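Local coordinates for cell division protein FtsZ 1 (Methanocaldococcus jannaschii, PDB 1W58), which binds GTP, probably hydrolyses it, and probably polymerises in a GTP-dependent manner into the contractile ring at the future division site, at residues A[287-292]-A[319-324]; A[38-43]-A[62-67]; A[280-285]-A[309-314]. All blocks are in the same frame, centred on the assembly; numbering follows the deposited sequence.

How the contacts relate
Following the chain from its N terminus, contact 2 comes first: strand 40-45 runs into helix 46-59, and strand 65-70 returns beside it, closing a short beta-alpha-beta loop in the parallel sheet of the GTPase domain. Contacts 1 and 3 come later, in the C-terminal domain, in series with contact 2. Those two cross, since the chain meets 280-285, 287-292, 309-314 and 319-324 in turn. Contact 3 joins the approaches to strands 285-291 and 317-323, and contact 1 pairs the strands themselves, again around one helix, 297-308. Contact 1 lies about 20 Å from contact 2 and 21 Å from contact 3, centre to centre.

Contact 1: A[287-292]-A[319-324]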
# COMPACT_ATOMS: atom_id res chain seq x y z
N ILE A 287 -31.17 -12.04 16.41
CA ILE A 287 -32.22 -13.03 16.35
C ILE A 287 -33.04 -12.82 15.09
O ILE A 287 -33.47 -11.70 14.81
CB ILE A 287 -33.15 -12.96 17.59
CG1 ILE A 287 -32.31 -12.86 18.87
CG2 ILE A 287 -33.98 -14.22 17.70
CD1 ILE A 287 -33.12 -12.72 20.14
N HIS A 288 -33.22 -13.88 14.32
CA HIS A 288 -34.00 -13.79 13.10
C HIS A 288 -35.07 -14.85 13.14
O HIS A 288 -34.77 -16.04 13.10
CB HIS A 288 -33.14 -14.04 11.87
CG HIS A 288 -33.86 -13.79 10.58
ND1 HIS A 288 -33.31 -14.10 9.35
CD2 HIS A 288 -35.05 -13.21 10.32
CE1 HIS A 288 -34.14 -13.71 8.39
NE2 HIS A 288 -35.21 -13.17 8.96
N VAL A 289 -36.32 -14.42 13.24
CA VAL A 289 -37.45 -15.34 13.28
C VAL A 289 -38.07 -15.35 11.89
O VAL A 289 -38.38 -14.31 11.32
CB VAL A 289 -38.49 -14.91 14.38
CG1 VAL A 289 -38.92 -13.49 14.16
CG2 VAL A 289 -39.69 -15.82 14.36
N MET A 290 -38.22 -16.53 11.32
CA MET A 290 -38.79 -16.68 9.99
C MET A 290 -40.04 -17.57 10.05
O MET A 290 -40.15 -18.44 10.92
CB MET A 290 -37.75 -17.30 9.05
CG MET A 290 -36.44 -16.51 8.96
SD MET A 290 -35.01 -17.49 8.39
CE MET A 290 -34.38 -18.08 9.94
N GLY A 291 -40.97 -17.34 9.14
CA GLY A 291 -42.18 -18.13 9.12
C GLY A 291 -43.07 -17.80 7.94
O GLY A 291 -42.64 -17.08 7.03
N PRO A 292 -44.32 -18.31 7.92
CA PRO A 292 -45.29 -18.08 6.85
C PRO A 292 -46.04 -16.75 6.98
O PRO A 292 -45.80 -15.97 7.90
CB PRO A 292 -46.21 -19.28 6.97
CG PRO A 292 -46.26 -19.50 8.45
CD PRO A 292 -44.81 -19.34 8.86
N TRP A 319 -32.92 -7.76 16.31
CA TRP A 319 -33.81 -8.79 15.78
C TRP A 319 -34.70 -8.32 14.64
O TRP A 319 -34.87 -7.12 14.41
CB TRP A 319 -34.67 -9.36 16.91
CG TRP A 319 -35.65 -8.37 17.50
CD1 TRP A 319 -35.42 -7.49 18.51
CD2 TRP A 319 -37.01 -8.18 17.09
NE1 TRP A 319 -36.56 -6.75 18.76
CE2 TRP A 319 -37.55 -7.16 17.90
CE3 TRP A 319 -37.83 -8.76 16.11
CZ2 TRP A 319 -38.87 -6.71 17.77
CZ3 TRP A 319 -39.14 -8.31 15.97
CH2 TRP A 319 -39.65 -7.30 16.80
N GLY A 320 -35.26 -9.29 13.93
CA GLY A 320 -36.14 -9.00 12.82
C GLY A 320 -37.07 -10.18 12.64
O GLY A 320 -36.93 -11.19 13.34
N ALA A 321 -38.00 -10.07 11.70
CA ALA A 321 -38.97 -11.13 11.42
C ALA A 321 -39.37 -11.07 9.95
O ALA A 321 -39.85 -10.04 9.48
CB ALA A 321 -40.19 -10.98 12.30
N THR A 322 -39.18 -12.17 9.24
CA THR A 322 -39.50 -12.21 7.83
C THR A 322 -40.41 -13.37 7.44
O THR A 322 -40.42 -14.41 8.10
CB THR A 322 -38.21 -12.30 6.99
OG1 THR A 322 -37.42 -13.41 7.44
CG2 THR A 322 -37.40 -11.00 7.11
N ILE A 323 -41.16 -13.17 6.36
CA ILE A 323 -42.08 -14.17 5.86
C ILE A 323 -41.46 -14.89 4.68
O ILE A 323 -40.98 -14.26 3.73
CB ILE A 323 -43.43 -13.53 5.40
CG1 ILE A 323 -44.34 -13.26 6.60
CG2 ILE A 323 -44.13 -14.44 4.38
CD1 ILE A 323 -43.87 -12.12 7.49
N ASP A 324 -41.48 -16.22 4.74
CA ASP A 324 -40.92 -17.04 3.67
C ASP A 324 -41.97 -18.01 3.13
O ASP A 324 -42.42 -18.91 3.84
CB ASP A 324 -39.71 -17.82 4.20
CG ASP A 324 -39.13 -18.76 3.17
OD1 ASP A 324 -39.09 -18.39 1.98
OD2 ASP A 324 -38.69 -19.87 3.56
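Ile287 to Gly291 and Trp319 to Ile323 run side by side as parallel strands, their axes 4.9 Å apart at closest approach and turned by 16°. The ladder zigzags: Ile287 O receives Gly320 N, Gly320 O takes Val289 N in an almost straight bond of 3.3 Å, Val289 O receives Thr322 N, and Thr322 O takes Gly291 N. The last rung, Asp324 N to Gly291 O, is the shortest of the ladder at 2.7 Å. The strands belong to a beta-alpha-beta crossover of the C-terminal domain, whose helix 297-308 packs against the face carrying Ile287, Val289 and Trp319. There CG1 of Val289, lodged between its own backbone N and carbonyl carbon (chi1 55°), meets CB of Ala321 at 3.4 Å and Gly320 O at 3.2 Å, a close fit in which the alanine offers only its methyl. On the other face, His288 extends CG away from its backbone N (chi1 -173°), carrying NE2 across to a hydrogen bond with Thr322 OG1, 2.7 Å away. The two side chains meet at about a right angle, with the hydroxyl at the ring edge. Gly320, the bridge partner of His288, has no side chain to set beside the imidazole. Met290 lays CG over the centre of that ring, 3.5 Å above its plane, and the same carbon lies 3.6 Å from Thr322 OG1. The buried imidazole thus has a hydrogen bond at NE2, a weak one from ND1 to Gly221 O of helix 204-227, and a methionine over one face, which should limit its rotation and link the sheet to that long helix.

Contact 2: A[38-43]-A[62-67]; sequences AKITVV and EGAKTV
Ile40 packs against Ala64 just where two parallel strands of a beta-alpha-beta unit come together in the Rossmann-like GTPase domain, with helix 46-59 as the crossover. The strands then pair Thr41 with Lys65, Val42 with Thr66 and Val43 with Val67. Ile40 O accepts Lys65 N, Lys65 O accepts Val42 N at 2.9 Å, and Val42 O accepts Val67 N at 2.8 Å. Ala64 is small enough to sit beside the branched Ile40, CB to CB 4.0 Å, while Ile40 CD1 reaches back to Gly63 O. Gly63 itself has positive phi (41°), a turn conformation that glycine adopts easily.

On one face, Thr41 and Lys65 lie alongside each other, both pointing the same way. Lys65 CG lies 3.6 Å from Thr41 OG1, and the chain, extended beyond CG, carries NZ on to a weak hydrogen bond with Ala118 O. Val43 and Val67 pack in the same side-by-side fashion, and Ile119 of helix 112-119 touches both Thr41 and Val43. On the opposite face Val42 and Thr66 meet Ile53 of helix 46-59. Beta-branched residues thus face both sides of this strand pair, with Lys65 the exception.

Further out, Thr41 OG1 is hydrogen-bonded to Ser122 OG, and Asp82 OD2 receives Thr66 N. Thr41 puts its methyl anti to the backbone N (chi1 -62° for OG1), which places CG2 3.7 Å from Val67 CG2.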
# COMPACT_ATOMS: atom_id res chain seq x y z
N ALA A 38 -27.87 -1.20 2.87
CA ALA A 38 -26.46 -1.47 3.08
C ALA A 38 -25.98 -2.38 1.96
O ALA A 38 -26.68 -3.30 1.56
CB ALA A 38 -26.23 -2.15 4.43
N LYS A 39 -24.79 -2.10 1.44
CA LYS A 39 -24.25 -2.93 0.38
C LYS A 39 -23.46 -4.06 1.03
O LYS A 39 -22.51 -3.79 1.78
CB LYS A 39 -23.39 -2.09 -0.55
CG LYS A 39 -24.22 -1.18 -1.46
CD LYS A 39 -23.43 -0.69 -2.66
CE LYS A 39 -22.97 0.74 -2.47
NZ LYS A 39 -22.38 0.89 -1.12
N ILE A 40 -23.88 -5.30 0.78
CA ILE A 40 -23.25 -6.50 1.35
C ILE A 40 -22.57 -7.38 0.30
O ILE A 40 -23.09 -7.60 -0.80
CB ILE A 40 -24.29 -7.43 2.04
CG1 ILE A 40 -25.03 -6.70 3.16
CG2 ILE A 40 -23.60 -8.68 2.58
CD1 ILE A 40 -26.28 -6.06 2.68
N THR A 41 -21.40 -7.91 0.66
CA THR A 41 -20.68 -8.80 -0.23
C THR A 41 -20.35 -10.09 0.51
O THR A 41 -19.92 -10.06 1.67
CB THR A 41 -19.37 -8.17 -0.75
OG1 THR A 41 -19.68 -7.00 -1.51
CG2 THR A 41 -18.62 -9.14 -1.66
N VAL A 42 -20.57 -11.22 -0.15
CA VAL A 42 -20.26 -12.52 0.43
C VAL A 42 -19.09 -13.08 -0.36
O VAL A 42 -19.15 -13.14 -1.58
CB VAL A 42 -21.45 -13.50 0.35
CG1 VAL A 42 -21.07 -14.82 1.03
CG2 VAL A 42 -22.68 -12.88 1.03
N VAL A 43 -18.03 -13.46 0.36
CA VAL A 43 -16.81 -14.01 -0.22
C VAL A 43 -16.58 -15.43 0.28
O VAL A 43 -16.43 -15.65 1.50
CB VAL A 43 -15.56 -13.16 0.17
CG1 VAL A 43 -14.30 -13.69 -0.53
CG2 VAL A 43 -15.78 -11.69 -0.20
N GLU A 62 -31.05 -12.15 -1.18
CA GLU A 62 -31.48 -10.76 -1.08
C GLU A 62 -30.39 -9.72 -0.89
O GLU A 62 -29.70 -9.70 0.12
CB GLU A 62 -32.51 -10.63 0.05
CG GLU A 62 -33.25 -9.30 0.06
CD GLU A 62 -34.76 -9.47 0.16
OE1 GLU A 62 -35.47 -8.44 0.22
OE2 GLU A 62 -35.23 -10.63 0.18
N GLY A 63 -30.26 -8.84 -1.89
CA GLY A 63 -29.29 -7.75 -1.85
C GLY A 63 -27.90 -8.01 -1.30
O GLY A 63 -27.55 -7.48 -0.23
N ALA A 64 -27.10 -8.79 -2.04
CA ALA A 64 -25.73 -9.13 -1.65
C ALA A 64 -24.99 -9.72 -2.85
O ALA A 64 -25.46 -10.68 -3.46
CB ALA A 64 -25.75 -10.14 -0.49
N LYS A 65 -23.86 -9.15 -3.23
CA LYS A 65 -23.16 -9.72 -4.36
C LYS A 65 -22.27 -10.86 -3.86
O LYS A 65 -21.90 -10.90 -2.67
CB LYS A 65 -22.35 -8.67 -5.12
CG LYS A 65 -20.98 -8.32 -4.60
CD LYS A 65 -20.16 -7.79 -5.79
CE LYS A 65 -18.83 -7.18 -5.38
NZ LYS A 65 -18.04 -6.79 -6.59
N THR A 66 -21.99 -11.80 -4.76
CA THR A 66 -21.18 -12.98 -4.45
C THR A 66 -19.81 -13.00 -5.13
O THR A 66 -19.68 -12.82 -6.35
CB THR A 66 -21.93 -14.30 -4.82
OG1 THR A 66 -22.43 -14.23 -6.17
CG2 THR A 66 -23.07 -14.54 -3.85
N VAL A 67 -18.78 -13.21 -4.31
CA VAL A 67 -17.40 -13.28 -4.78
C VAL A 67 -16.81 -14.64 -4.42
O VAL A 67 -16.83 -15.05 -3.26
CB VAL A 67 -16.53 -12.19 -4.11
CG1 VAL A 67 -15.06 -12.40 -4.49
CG2 VAL A 67 -16.98 -10.83 -4.55

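Contact 3: A[280-285]-A[309-314]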
# COMPACT_ATOMS: atom_id res chain seq x y z
N ASP A 280 -24.87 -17.36 29.54
CA ASP A 280 -25.37 -16.42 30.54
C ASP A 280 -24.54 -15.13 30.65
O ASP A 280 -25.03 -14.11 31.12
CB ASP A 280 -25.49 -17.08 31.92
CG ASP A 280 -24.17 -17.06 32.71
OD1 ASP A 280 -24.22 -17.26 33.94
OD2 ASP A 280 -23.10 -16.85 32.11
N GLY A 281 -23.30 -15.19 30.21
CA GLY A 281 -22.46 -14.01 30.29
C GLY A 281 -22.35 -13.27 28.98
O GLY A 281 -21.44 -12.46 28.78
N ALA A 282 -23.28 -13.53 28.07
CA ALA A 282 -23.22 -12.88 26.78
C ALA A 282 -23.88 -11.52 26.69
O ALA A 282 -24.94 -11.27 27.29
CB ALA A 282 -23.81 -13.80 25.71
N THR A 283 -23.24 -10.63 25.94
CA THR A 283 -23.76 -9.31 25.64
C THR A 283 -24.13 -9.53 24.19
O THR A 283 -23.80 -10.58 23.65
CB THR A 283 -22.68 -8.26 25.66
OG1 THR A 283 -21.94 -8.35 26.89
CG2 THR A 283 -23.30 -6.88 25.52
N GLY A 284 -24.79 -8.60 23.55
CA GLY A 284 -25.12 -8.81 22.14
C GLY A 284 -25.65 -10.14 21.62
O GLY A 284 -25.30 -11.22 22.08
N ALA A 285 -26.50 -10.06 20.61
CA ALA A 285 -27.08 -11.24 20.02
C ALA A 285 -27.93 -10.78 18.86
O ALA A 285 -28.44 -9.66 18.88
CB ALA A 285 -27.95 -11.94 21.02
N SER A 309 -33.70 -13.26 28.35
CA SER A 309 -33.53 -13.58 29.77
C SER A 309 -32.34 -14.48 30.10
O SER A 309 -31.93 -14.56 31.26
CB SER A 309 -34.79 -14.24 30.31
OG SER A 309 -35.03 -15.47 29.64
N ARG A 310 -31.78 -15.16 29.10
CA ARG A 310 -30.64 -16.04 29.34
C ARG A 310 -29.31 -15.30 29.22
O ARG A 310 -28.28 -15.78 29.70
CB ARG A 310 -30.65 -17.21 28.36
CG ARG A 310 -31.95 -18.00 28.31
CD ARG A 310 -32.27 -18.62 29.65
NE ARG A 310 -32.47 -20.07 29.56
CZ ARG A 310 -31.52 -20.94 29.25
NH1 ARG A 310 -30.28 -20.52 28.99
NH2 ARG A 310 -31.79 -22.25 29.21
N LEU A 311 -29.34 -14.13 28.58
CA LEU A 311 -28.14 -13.31 28.37
C LEU A 311 -27.86 -12.38 29.54
O LEU A 311 -28.52 -12.47 30.58
CB LEU A 311 -28.30 -12.47 27.10
CG LEU A 311 -28.63 -13.25 25.83
CD1 LEU A 311 -28.83 -12.30 24.66
CD2 LEU A 311 -27.51 -14.23 25.54
N ASP A 312 -26.88 -11.49 29.37
CA ASP A 312 -26.54 -10.52 30.40
C ASP A 312 -27.74 -9.58 30.45
O ASP A 312 -28.39 -9.32 29.43
CB ASP A 312 -25.29 -9.73 30.02
CG ASP A 312 -24.76 -8.86 31.17
OD1 ASP A 312 -23.91 -9.35 31.95
OD2 ASP A 312 -25.19 -7.69 31.29
N PRO A 313 -28.07 -9.08 31.65
CA PRO A 313 -29.21 -8.17 31.81
C PRO A 313 -29.10 -6.91 30.96
O PRO A 313 -30.09 -6.25 30.70
CB PRO A 313 -29.22 -7.88 33.31
CG PRO A 313 -27.78 -8.08 33.71
CD PRO A 313 -27.42 -9.32 32.95
N ASN A 314 -27.89 -6.59 30.51
CA ASN A 314 -27.68 -5.40 29.68
C ASN A 314 -27.27 -5.70 28.23
O ASN A 314 -26.83 -4.82 27.50
CB ASN A 314 -26.62 -4.50 30.32
CG ASN A 314 -27.20 -3.55 31.35
OD1 ASN A 314 -27.82 -3.97 32.32
ND2 ASN A 314 -26.99 -2.25 31.14
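Asp312 N donates the sole hydrogen bond between these two loops, reaching Ala282 O at 2.9 Å. The donor lies in the carbonyl plane and the bond is fairly straight, 160° at the hydrogen. Asp312 CB follows its amide to the same oxygen, 3.2 Å away. A weaker polar contact lies earlier in both loops, where the CA-H of Asp280 points almost directly at Arg310 O, with 3.1 Å between Asp280 CA and that oxygen.

The apolar part belongs to Leu311. Its CG stands anti to the carbonyl carbon (chi1 -55°), which points the branch toward two alanines, and an extended second torsion sets the fork so that each methyl meets one of them: CD2 lies 3.7 Å from Ala282 CB and CD1 lies 3.8 Å from Ala285 CB. Both alanines are buried and present one methyl to one branch of the leucine. Ile337 of strand 331-337 touches Ala282 and Leu311 as well, bringing this buried cluster against the sheet.

In the fold, segment 280-285 leads into strand 285-291, while the loop 309-314 connects helix 297-308 to strand 317-323. The contact therefore lies where the chain enters two neighbouring parallel strands of the C-terminal domain, and Ala285 is already backbone-bonded to Ile318.

Charged groups complete the contact. Asp312, with CG anti to its backbone N, turns OD2 to Asn314 N at 3.0 Å, forming an Asx turn; the N-H of Asn314 meets OD2 on its anti side, 23° out of the carboxylate plane. Pro313 fits between them, its ring restricting phi to a value that the turn can use. Asp280 OD2 forms a salt bridge with Arg343 NH2.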